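Local coordinates for protein cytochrome c552 (Thermochromatium tepidum, PDB 5ZE8) that probably transfers electrons at low potential through five covalently bound c-type hemes in a thermophilic purple sulfur photosynthetic bacterium, at residues 38-41 / 42-46; 94-97 / 98-102; 200-204 / 205-209. All blocks are in the same frame, centred on the assembly; numbering follows the deposited sequence.

Contact 1: 38-41 / 42-46; sequences HRVS and SELCA. With HEC (heme c), chain B.
Val40 and Leu44 meet across the start of the short helix 42-46, their branches running at a slant to one another so that Val40 CG1 lies 3.8 Å from Leu44 CD2. Val40 CG1 and Leu44 CG are each opposite their own backbone N (chi1 174° in both), and Leu44 reaches the valine with its CD2 branch, which brings two methyl groups together beside the turn. Val40 CG1 also reaches the vinyl-derived carbon CBB of the heme, 4.0 Å away, and so borders the thioether formed by Cys45 SG and CAB.

Ser41 is the N-cap. Its OG accepts a hydrogen bond from Glu43 N at 3.1 Å, and its carbonyl O takes Leu44 N at 2.9 Å, the donor standing well above the carbonyl plane. The side-chain cap satisfies Glu43 N, an amide with no helical acceptor ahead of it, while the backbone bond to Leu44 N closes the first turn. CB and CG of Glu43 pass alongside Ser41 OG before the chain bends and carries the carboxylate away.

Ser42 OG, beside its own backbone N, shares a water with Val40 O: the water donates to both, each at 3.0 Å. Glu123 binds both serines, one carboxylate oxygen to each hydroxyl, and ties the cap to the segment between helices 119-122 and 127-131. Ser41 also rests on Pro119 of helix 119-122, Ser42 and Cys45 touch Cys127 of helix 127-131, and Leu44 packs against Pro208 and Leu210, just past strand 205-207.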
loop_
_atom_site.group_PDB
_atom_site.type_symbol
_atom_site.label_atom_id
_atom_site.label_comp_id
_atom_site.label_asym_id
_atom_site.label_seq_id
_atom_site.Cartn_x
_atom_site.Cartn_y
_atom_site.Cartn_z
ATOM N N HIS A 38 20.580 -12.207 4.146
ATOM C CA HIS A 38 19.867 -10.914 3.949
ATOM C C HIS A 38 20.607 -9.945 3.097
ATOM O O HIS A 38 20.056 -8.888 2.727
ATOM C CB HIS A 38 19.470 -10.259 5.277
ATOM C CG HIS A 38 20.583 -9.671 6.078
ATOM N ND1 HIS A 38 21.294 -10.437 6.975
ATOM C CD2 HIS A 38 21.076 -8.420 6.166
ATOM C CE1 HIS A 38 22.202 -9.672 7.563
ATOM N NE2 HIS A 38 22.088 -8.440 7.087
ATOM N N ARG A 39 21.887 -10.252 2.773
ATOM C CA ARG A 39 22.605 -9.364 1.838
ATOM C C ARG A 39 22.751 -9.986 0.439
ATOM O O ARG A 39 23.458 -9.410 -0.439
ATOM C CB ARG A 39 23.996 -8.975 2.434
ATOM C CG ARG A 39 23.994 -7.765 3.374
ATOM C CD ARG A 39 25.431 -7.241 3.658
ATOM N NE ARG A 39 25.573 -7.049 5.125
ATOM C CZ ARG A 39 26.445 -7.632 5.946
ATOM N NH1 ARG A 39 27.448 -8.455 5.537
ATOM N NH2 ARG A 39 26.360 -7.335 7.240
ATOM N N VAL A 40 22.085 -11.094 0.194
ATOM C CA VAL A 40 22.007 -11.717 -1.147
ATOM C C VAL A 40 21.065 -10.930 -2.073
ATOM O O VAL A 40 19.865 -10.712 -1.750
ATOM C CB VAL A 40 21.564 -13.176 -1.062
ATOM C CG1 VAL A 40 21.341 -13.732 -2.483
ATOM C CG2 VAL A 40 22.599 -13.993 -0.379
ATOM N N SER A 41 21.581 -10.504 -3.241
ATOM C CA SER A 41 20.806 -9.693 -4.174
ATOM C C SER A 41 19.708 -10.516 -4.799
ATOM O O SER A 41 19.866 -11.676 -5.190
ATOM C CB SER A 41 21.697 -9.183 -5.322
ATOM O OG SER A 41 20.924 -8.483 -6.277
ATOM N N SER A 42 18.621 -9.807 -5.078
ATOM C CA SER A 42 17.454 -10.404 -5.788
ATOM C C SER A 42 17.859 -10.905 -7.202
ATOM O O SER A 42 17.160 -11.760 -7.811
ATOM C CB SER A 42 16.301 -9.404 -5.853
ATOM O OG SER A 42 15.968 -8.943 -4.528
ATOM N N GLU A 43 18.915 -10.300 -7.765
ATOM C CA GLU A 43 19.434 -10.729 -9.051
ATOM C C GLU A 43 19.893 -12.202 -8.991
ATOM O O GLU A 43 19.854 -12.885 -10.029
ATOM C CB GLU A 43 20.578 -9.798 -9.516
ATOM C CG GLU A 43 20.185 -8.368 -9.665
ATOM C CD GLU A 43 19.162 -8.123 -10.755
ATOM O OE1 GLU A 43 19.279 -8.773 -11.812
ATOM O OE2 GLU A 43 18.254 -7.227 -10.583
ATOM N N LEU A 44 20.384 -12.685 -7.874
ATOM C CA LEU A 44 20.779 -14.077 -7.758
ATOM C C LEU A 44 19.560 -14.975 -7.871
ATOM O O LEU A 44 19.535 -15.881 -8.672
ATOM C CB LEU A 44 21.505 -14.378 -6.433
ATOM C CG LEU A 44 21.779 -15.912 -6.303
ATOM C CD1 LEU A 44 22.670 -16.357 -7.480
ATOM C CD2 LEU A 44 22.377 -16.310 -5.004
ATOM N N CYS A 45 18.486 -14.646 -7.182
ATOM C CA CYS A 45 17.244 -15.369 -7.219
ATOM C C CYS A 45 16.660 -15.431 -8.590
ATOM O O CYS A 45 16.094 -16.438 -8.972
ATOM C CB CYS A 45 16.248 -14.763 -6.215
ATOM S SG CYS A 45 16.840 -14.397 -4.565
ATOM N N ALA A 46 16.821 -14.363 -9.396
ATOM C CA ALA A 46 16.273 -14.226 -10.707
ATOM C C ALA A 46 16.845 -15.248 -11.637
ATOM O O ALA A 46 16.186 -15.560 -12.597
ATOM C CB ALA A 46 16.589 -12.871 -11.297
HETATM FE FE HEC B . 14.503 -20.806 -5.087
HETATM C CHA HEC B . 11.736 -22.816 -4.766
HETATM C CHB HEC B . 13.158 -18.562 -2.884
HETATM C CHC HEC B . 17.219 -18.735 -5.469
HETATM C CHD HEC B . 15.846 -22.931 -7.393
HETATM N NA HEC B . 12.831 -20.727 -3.984
HETATM C C1A HEC B . 11.818 -21.677 -3.992
HETATM C C2A HEC B . 10.788 -21.306 -3.080
HETATM C C3A HEC B . 11.157 -20.082 -2.560
HETATM C C4A HEC B . 12.441 -19.728 -3.091
HETATM C CMA HEC B . 10.411 -19.265 -1.515
HETATM C CAA HEC B . 9.494 -22.040 -2.861
HETATM C CBA HEC B . 9.595 -23.339 -2.051
HETATM C CGA HEC B . 8.149 -23.711 -1.760
HETATM O O1A HEC B . 7.484 -24.297 -2.621
HETATM O O2A HEC B . 7.639 -23.569 -0.630
HETATM N NB HEC B . 15.076 -18.993 -4.301
HETATM C C1B HEC B . 14.352 -18.240 -3.425
HETATM C C2B HEC B . 15.056 -17.048 -3.175
HETATM C C3B HEC B . 16.198 -17.016 -3.897
HETATM C C4B HEC B . 16.190 -18.329 -4.596
HETATM C CMB HEC B . 14.435 -15.967 -2.243
HETATM C CAB HEC B . 17.342 -16.048 -3.810
HETATM C CBB HEC B . 17.866 -15.717 -2.511
HETATM N NC HEC B . 16.219 -20.865 -6.218
HETATM C C1C HEC B . 17.209 -19.892 -6.200
HETATM C C2C HEC B . 18.179 -20.199 -7.200
HETATM C C3C HEC B . 17.783 -21.382 -7.819
HETATM C C4C HEC B . 16.586 -21.801 -7.170
HETATM C CMC HEC B . 19.306 -19.249 -7.563
HETATM C CAC HEC B . 18.412 -22.150 -8.956
HETATM C CBC HEC B . 19.775 -22.305 -9.040
HETATM N ND HEC B . 13.911 -22.459 -5.884
HETATM C C1D HEC B . 14.619 -23.198 -6.819
HETATM C C2D HEC B . 13.853 -24.364 -7.204
HETATM C C3D HEC B . 12.723 -24.355 -6.487
HETATM C C4D HEC B . 12.778 -23.125 -5.641
HETATM C CMD HEC B . 14.253 -25.431 -8.228
HETATM C CAD HEC B . 11.571 -25.323 -6.590
HETATM C CBD HEC B . 10.483 -24.830 -7.544
HETATM C CGD HEC B . 10.788 -24.108 -8.822
HETATM O O1D HEC B . 11.208 -24.781 -9.816
HETATM O O2D HEC B . 10.585 -22.855 -8.871
HETATM O O HOH W 1 16.908 -10.735 -2.339
#

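Contact 2: 94-97 / 98-102; sequences GKFP and LCLYC. With HEC (heme c), chain C.
Leu100 CD1 is the apolar centre, packed among Phe96 and Pro97. It lies 3.8 Å from Phe96 CZ, the leucine chain crossing the phenylalanine at about a right angle, and 4.1 Å from Pro97 CB, where the two side chains run next to each other in the same direction. Pro97 CD also sits over one face of the Phe96 ring, near its rim. Phe96 reaches forward because CG is opposite the backbone N (chi1 -176°), and this extension lets one ring touch both Leu100 and Tyr101.

Tyr101 meets the ring obliquely: Phe96 CD2 is 3.9 Å from Tyr101 CE1, and the planes are inclined at 32°. Ala108 of helix 105-109 touches Phe96, Leu100 and Tyr101, while Tyr76 of helix 70-79 packs on Pro97 and Leu100. Replacing Phe96 by an alanine would probably leave Leu100 CD1 and Tyr101 CE1 without the ring they pack on, opening a gap beside both, with the phenol still tethered by its water bridge.

At the polar edge, a water bridges Phe96 O and Tyr101 OH, 2.8 Å from each, so the tyrosine is held by its ring and by its hydroxyl. Pro97 O accepts Leu100 N at 3.0 Å, the donor tilted out of the carbonyl plane, and closes the turn that leads into the helix.

On the heme side, Leu98 CD2, from within the turn, lies 3.7 Å from heme CBB, and Cys99 SG and Cys102 SG are covalently bound to CAB and CAC. Two cysteines separated by Leu100 and Tyr101 form the CXXC part of the CXXCH motif of c-type cytochromes: the two intervening residues pack against Phe96 while both thioethers hold the heme.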
loop_
_atom_site.group_PDB
_atom_site.type_symbol
_atom_site.label_atom_id
_atom_site.label_comp_id
_atom_site.label_asym_id
_atom_site.label_seq_id
_atom_site.Cartn_x
_atom_site.Cartn_y
_atom_site.Cartn_z
ATOM N N GLY A 94 15.616 12.145 16.793
ATOM C CA GLY A 94 17.029 11.768 16.945
ATOM C C GLY A 94 17.400 10.284 16.939
ATOM O O GLY A 94 18.536 9.920 17.251
ATOM N N LYS A 95 16.441 9.416 16.601
ATOM C CA LYS A 95 16.638 7.951 16.641
ATOM C C LYS A 95 16.979 7.462 15.221
ATOM O O LYS A 95 16.763 8.174 14.259
ATOM C CB LYS A 95 15.391 7.228 17.085
ATOM C CG LYS A 95 14.978 7.522 18.545
ATOM C CD LYS A 95 13.884 6.568 18.960
ATOM C CE LYS A 95 13.322 6.948 20.317
ATOM N NZ LYS A 95 12.001 6.260 20.461
ATOM N N PHE A 96 17.553 6.295 15.166
ATOM C CA PHE A 96 17.755 5.585 13.890
ATOM C C PHE A 96 16.428 5.680 13.129
ATOM O O PHE A 96 15.330 5.457 13.682
ATOM C CB PHE A 96 18.134 4.132 14.144
ATOM C CG PHE A 96 18.459 3.357 12.892
ATOM C CD1 PHE A 96 19.699 3.428 12.383
ATOM C CD2 PHE A 96 17.487 2.648 12.231
ATOM C CE1 PHE A 96 20.053 2.773 11.217
ATOM C CE2 PHE A 96 17.796 1.969 11.075
ATOM C CZ PHE A 96 19.068 2.058 10.568
ATOM N N PRO A 97 16.476 5.977 11.845
ATOM C CA PRO A 97 15.226 6.327 11.143
ATOM C C PRO A 97 14.224 5.160 11.074
ATOM O O PRO A 97 14.494 4.123 10.384
ATOM C CB PRO A 97 15.720 6.717 9.762
ATOM C CG PRO A 97 17.195 7.096 9.940
ATOM C CD PRO A 97 17.657 6.192 10.987
ATOM N N LEU A 98 13.043 5.318 11.682
ATOM C CA LEU A 98 12.116 4.230 11.776
ATOM C C LEU A 98 11.578 3.832 10.387
ATOM O O LEU A 98 11.167 2.665 10.203
ATOM C CB LEU A 98 10.929 4.532 12.717
ATOM C CG LEU A 98 9.892 5.516 12.190
ATOM C CD1 LEU A 98 8.664 5.462 13.077
ATOM C CD2 LEU A 98 10.269 6.971 11.980
ATOM N N CYS A 99 11.603 4.767 9.408
ATOM C CA CYS A 99 11.183 4.489 8.052
ATOM C C CYS A 99 11.847 3.228 7.529
ATOM O O CYS A 99 11.294 2.492 6.731
ATOM C CB CYS A 99 11.511 5.644 7.137
ATOM S SG CYS A 99 11.407 7.320 7.820
ATOM N N LEU A 100 13.156 3.055 7.863
ATOM C CA LEU A 100 13.945 2.011 7.245
ATOM C C LEU A 100 13.462 0.614 7.645
ATOM O O LEU A 100 13.715 -0.360 6.946
ATOM C CB LEU A 100 15.399 2.215 7.481
ATOM C CG LEU A 100 15.966 3.551 7.056
ATOM C CD1 LEU A 100 17.397 3.672 7.535
ATOM C CD2 LEU A 100 15.699 3.902 5.622
ATOM N N TYR A 101 12.821 0.476 8.830
ATOM C CA TYR A 101 12.354 -0.794 9.282
ATOM C C TYR A 101 11.384 -1.436 8.312
ATOM O O TYR A 101 11.273 -2.662 8.245
ATOM C CB TYR A 101 11.751 -0.713 10.683
ATOM C CG TYR A 101 12.647 -0.171 11.801
ATOM C CD1 TYR A 101 13.925 -0.614 11.937
ATOM C CD2 TYR A 101 12.151 0.722 12.670
ATOM C CE1 TYR A 101 14.726 -0.086 12.932
ATOM C CE2 TYR A 101 12.908 1.200 13.718
ATOM C CZ TYR A 101 14.214 0.780 13.779
ATOM O OH TYR A 101 15.085 1.291 14.855
ATOM N N CYS A 102 10.679 -0.613 7.594
ATOM C CA CYS A 102 9.630 -1.019 6.592
ATOM C C CYS A 102 10.059 -0.773 5.167
ATOM O O CYS A 102 9.784 -1.579 4.311
ATOM C CB CYS A 102 8.265 -0.345 6.789
ATOM S SG CYS A 102 7.670 -0.611 8.535
HETATM FE FE HEC C . 6.074 4.727 4.915
HETATM C CHA HEC C . 4.051 4.578 2.127
HETATM C CHB HEC C . 6.950 7.896 4.061
HETATM C CHC HEC C . 7.783 5.035 7.776
HETATM C CHD HEC C . 5.198 1.575 5.782
HETATM N NA HEC C . 5.630 6.002 3.484
HETATM C C1A HEC C . 4.765 5.749 2.372
HETATM C C2A HEC C . 4.541 6.952 1.616
HETATM C C3A HEC C . 5.316 7.887 2.161
HETATM C C4A HEC C . 5.959 7.308 3.298
HETATM C CMA HEC C . 5.455 9.320 1.755
HETATM C CAA HEC C . 3.759 7.078 0.364
HETATM C CBA HEC C . 4.651 6.561 -0.798
HETATM C CGA HEC C . 4.064 6.541 -2.174
HETATM O O1A HEC C . 4.741 6.234 -3.225
HETATM O O2A HEC C . 2.839 6.822 -2.381
HETATM N NB HEC C . 7.240 6.205 5.700
HETATM C C1B HEC C . 7.527 7.378 5.180
HETATM C C2B HEC C . 8.497 8.029 6.004
HETATM C C3B HEC C . 8.735 7.301 7.122
HETATM C C4B HEC C . 7.872 6.102 6.916
HETATM C CMB HEC C . 9.068 9.368 5.672
HETATM C CAB HEC C . 9.571 7.542 8.303
HETATM C CBB HEC C . 9.499 8.833 8.881
HETATM N NC HEC C . 6.405 3.552 6.477
HETATM C C1C HEC C . 7.109 3.847 7.668
HETATM C C2C HEC C . 7.083 2.766 8.589
HETATM C C3C HEC C . 6.392 1.741 7.986
HETATM C C4C HEC C . 5.997 2.259 6.675
HETATM C CMC HEC C . 7.773 2.738 9.904
HETATM C CAC HEC C . 6.086 0.395 8.505
HETATM C CBC HEC C . 5.431 0.369 9.768
HETATM N ND HEC C . 4.948 3.359 4.099
HETATM C C1D HEC C . 4.709 2.099 4.545
HETATM C C2D HEC C . 3.791 1.381 3.700
HETATM C C3D HEC C . 3.421 2.220 2.735
HETATM C C4D HEC C . 4.150 3.470 2.983
HETATM C CMD HEC C . 3.302 -0.006 3.949
HETATM C CAD HEC C . 2.474 1.932 1.561
HETATM C CBD HEC C . 1.141 2.420 2.020
HETATM C CGD HEC C . 0.045 2.300 0.959
HETATM O O1D HEC C . 0.181 1.672 -0.054
HETATM O O2D HEC C . -1.046 2.948 1.122
HETATM O O HOH W 2 14.505 3.836 15.762
#

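Contact 3: 200-204 / 205-209; sequences VELDG and KTIPA
Val200 and Ile207 join the two strands through a reciprocal pair of backbone hydrogen bonds: Ile207 N to Val200 O at 2.7 Å, nearly straight onto the oxygen, and Val200 N to Ile207 O at 3.0 Å. A second pair closes the ladder nearer the turn, with Leu202 N bound to Lys205 O at 2.8 Å in the carbonyl plane and Lys205 N to Leu202 O at the same length but well above the Leu202 carbonyl plane. Between these hydrogen-bonded pairs lies the non-hydrogen-bonded pair Glu201 and Thr206, where Glu201 CA makes a CA-H...O contact with Lys205 O.

Apolar packing occupies the face that carries Val200, Leu202 and Ile207. Ile207, directly across from Val200 and diagonal to Leu202, touches both: its CB is 4.0 Å from Val200 CG2, and its CG1, set opposite its own carbonyl carbon (chi1 -54°), reaches Leu202 CB at 3.8 Å. Both approaches are oblique. A heme c touches Leu202 and Ile207, and Leu44 of helix 42-46 packs on Ile207, so this face is turned to a heme and helix 42-46.

Polar and charged groups lie mainly on the other face, where Glu201 and Thr206 run alongside each other in the same direction. Lys205 shares the apolar face but bends away, making a weak hydrogen bond to Asn47.

The connection is a type I' turn from Leu202 to Lys205, with Asp203 and Gly204 at its corners, both at positive phi. Its twist suits the tight two-residue link of a beta hairpin, here a small two-stranded antiparallel sheet beside a heme pocket.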
loop_
_atom_site.group_PDB
_atom_site.type_symbol
_atom_site.label_atom_id
_atom_site.label_comp_id
_atom_site.label_asym_id
_atom_site.label_seq_id
_atom_site.Cartn_x
_atom_site.Cartn_y
_atom_site.Cartn_z
ATOM N N VAL A 200 25.037 -25.518 -5.639
ATOM C CA VAL A 200 24.771 -26.184 -6.878
ATOM C C VAL A 200 25.422 -25.428 -7.992
ATOM O O VAL A 200 25.777 -24.297 -7.872
ATOM C CB VAL A 200 23.256 -26.436 -7.131
ATOM C CG1 VAL A 200 22.685 -27.339 -6.032
ATOM C CG2 VAL A 200 22.438 -25.147 -7.234
ATOM N N GLU A 201 25.666 -26.107 -9.112
ATOM C CA GLU A 201 26.137 -25.432 -10.323
ATOM C C GLU A 201 25.007 -25.109 -11.213
ATOM O O GLU A 201 24.132 -25.966 -11.467
ATOM C CB GLU A 201 27.086 -26.345 -11.115
ATOM C CG GLU A 201 28.309 -26.707 -10.325
ATOM C CD GLU A 201 29.165 -25.489 -10.117
ATOM O OE1 GLU A 201 29.463 -25.139 -8.930
ATOM O OE2 GLU A 201 29.489 -24.850 -11.165
ATOM N N LEU A 202 24.984 -23.889 -11.730
ATOM C CA LEU A 202 23.965 -23.546 -12.706
ATOM C C LEU A 202 24.695 -22.883 -13.886
ATOM O O LEU A 202 25.409 -21.876 -13.658
ATOM C CB LEU A 202 22.981 -22.536 -12.119
ATOM C CG LEU A 202 21.953 -21.922 -13.061
ATOM C CD1 LEU A 202 20.863 -22.920 -13.312
ATOM C CD2 LEU A 202 21.388 -20.684 -12.375
ATOM N N ASP A 203 24.579 -23.421 -15.103
ATOM C CA ASP A 203 25.203 -22.686 -16.274
ATOM C C ASP A 203 26.708 -22.372 -16.051
ATOM O O ASP A 203 27.206 -21.238 -16.304
ATOM C CB ASP A 203 24.423 -21.355 -16.502
ATOM C CG ASP A 203 23.232 -21.485 -17.472
ATOM O OD1 ASP A 203 22.164 -22.013 -17.062
ATOM O OD2 ASP A 203 23.348 -21.005 -18.652
ATOM N N GLY A 204 27.433 -23.332 -15.491
ATOM C CA GLY A 204 28.815 -23.135 -15.110
ATOM C C GLY A 204 29.172 -22.293 -13.886
ATOM O O GLY A 204 30.350 -22.135 -13.568
ATOM N N LYS A 205 28.201 -21.690 -13.208
ATOM C CA LYS A 205 28.447 -20.739 -12.121
ATOM C C LYS A 205 28.039 -21.440 -10.812
ATOM O O LYS A 205 27.053 -22.173 -10.795
ATOM C CB LYS A 205 27.551 -19.530 -12.389
ATOM C CG LYS A 205 27.862 -18.283 -11.594
ATOM C CD LYS A 205 27.185 -17.045 -12.189
ATOM C CE LYS A 205 25.649 -17.001 -12.055
ATOM N NZ LYS A 205 25.174 -15.990 -11.058
ATOM N N THR A 206 28.821 -21.313 -9.744
ATOM C CA THR A 206 28.447 -21.950 -8.494
ATOM C C THR A 206 27.408 -21.026 -7.839
ATOM O O THR A 206 27.606 -19.797 -7.780
ATOM C CB THR A 206 29.649 -22.286 -7.561
ATOM O OG1 THR A 206 29.952 -21.200 -6.685
ATOM C CG2 THR A 206 30.869 -22.630 -8.372
ATOM N N ILE A 207 26.292 -21.644 -7.467
ATOM C CA ILE A 207 25.234 -21.009 -6.642
ATOM C C ILE A 207 25.467 -21.466 -5.205
ATOM O O ILE A 207 25.475 -22.639 -4.922
ATOM C CB ILE A 207 23.821 -21.422 -7.098
ATOM C CG1 ILE A 207 23.632 -21.146 -8.613
ATOM C CG2 ILE A 207 22.713 -20.736 -6.245
ATOM C CD1 ILE A 207 23.763 -19.695 -9.070
ATOM N N PRO A 208 25.625 -20.507 -4.277
ATOM C CA PRO A 208 25.840 -21.004 -2.911
ATOM C C PRO A 208 24.584 -21.735 -2.357
ATOM O O PRO A 208 23.436 -21.524 -2.870
ATOM C CB PRO A 208 26.107 -19.729 -2.175
ATOM C CG PRO A 208 25.275 -18.678 -2.873
ATOM C CD PRO A 208 25.388 -19.070 -4.329
ATOM N N ALA A 209 24.765 -22.554 -1.310
ATOM C CA ALA A 209 23.643 -23.101 -0.610
ATOM C C ALA A 209 22.757 -21.915 -0.070
ATOM O O ALA A 209 23.242 -20.925 0.510
ATOM C CB ALA A 209 24.095 -23.994 0.526
#

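Overall arrangement
From the N terminus the three contacts follow in series, each within one continuous piece of chain, so none nests or crosses another. Contact 1 closes the turn into helix 42-46 at one heme; contact 2 closes the turn into helix 100-103 at a different heme. The centres of these two contacts are about 23 Å apart and their nearest atoms about 11 Å. Contact 3 closes a hairpin turn and comes back to contact 1: Leu44 CD1 meets Ile207 CD1 at 3.9 Å. Residues 200-209 therefore sit against helix 42-46, whereas contact 2 stays about 36 Å from the hairpin, centre to centre.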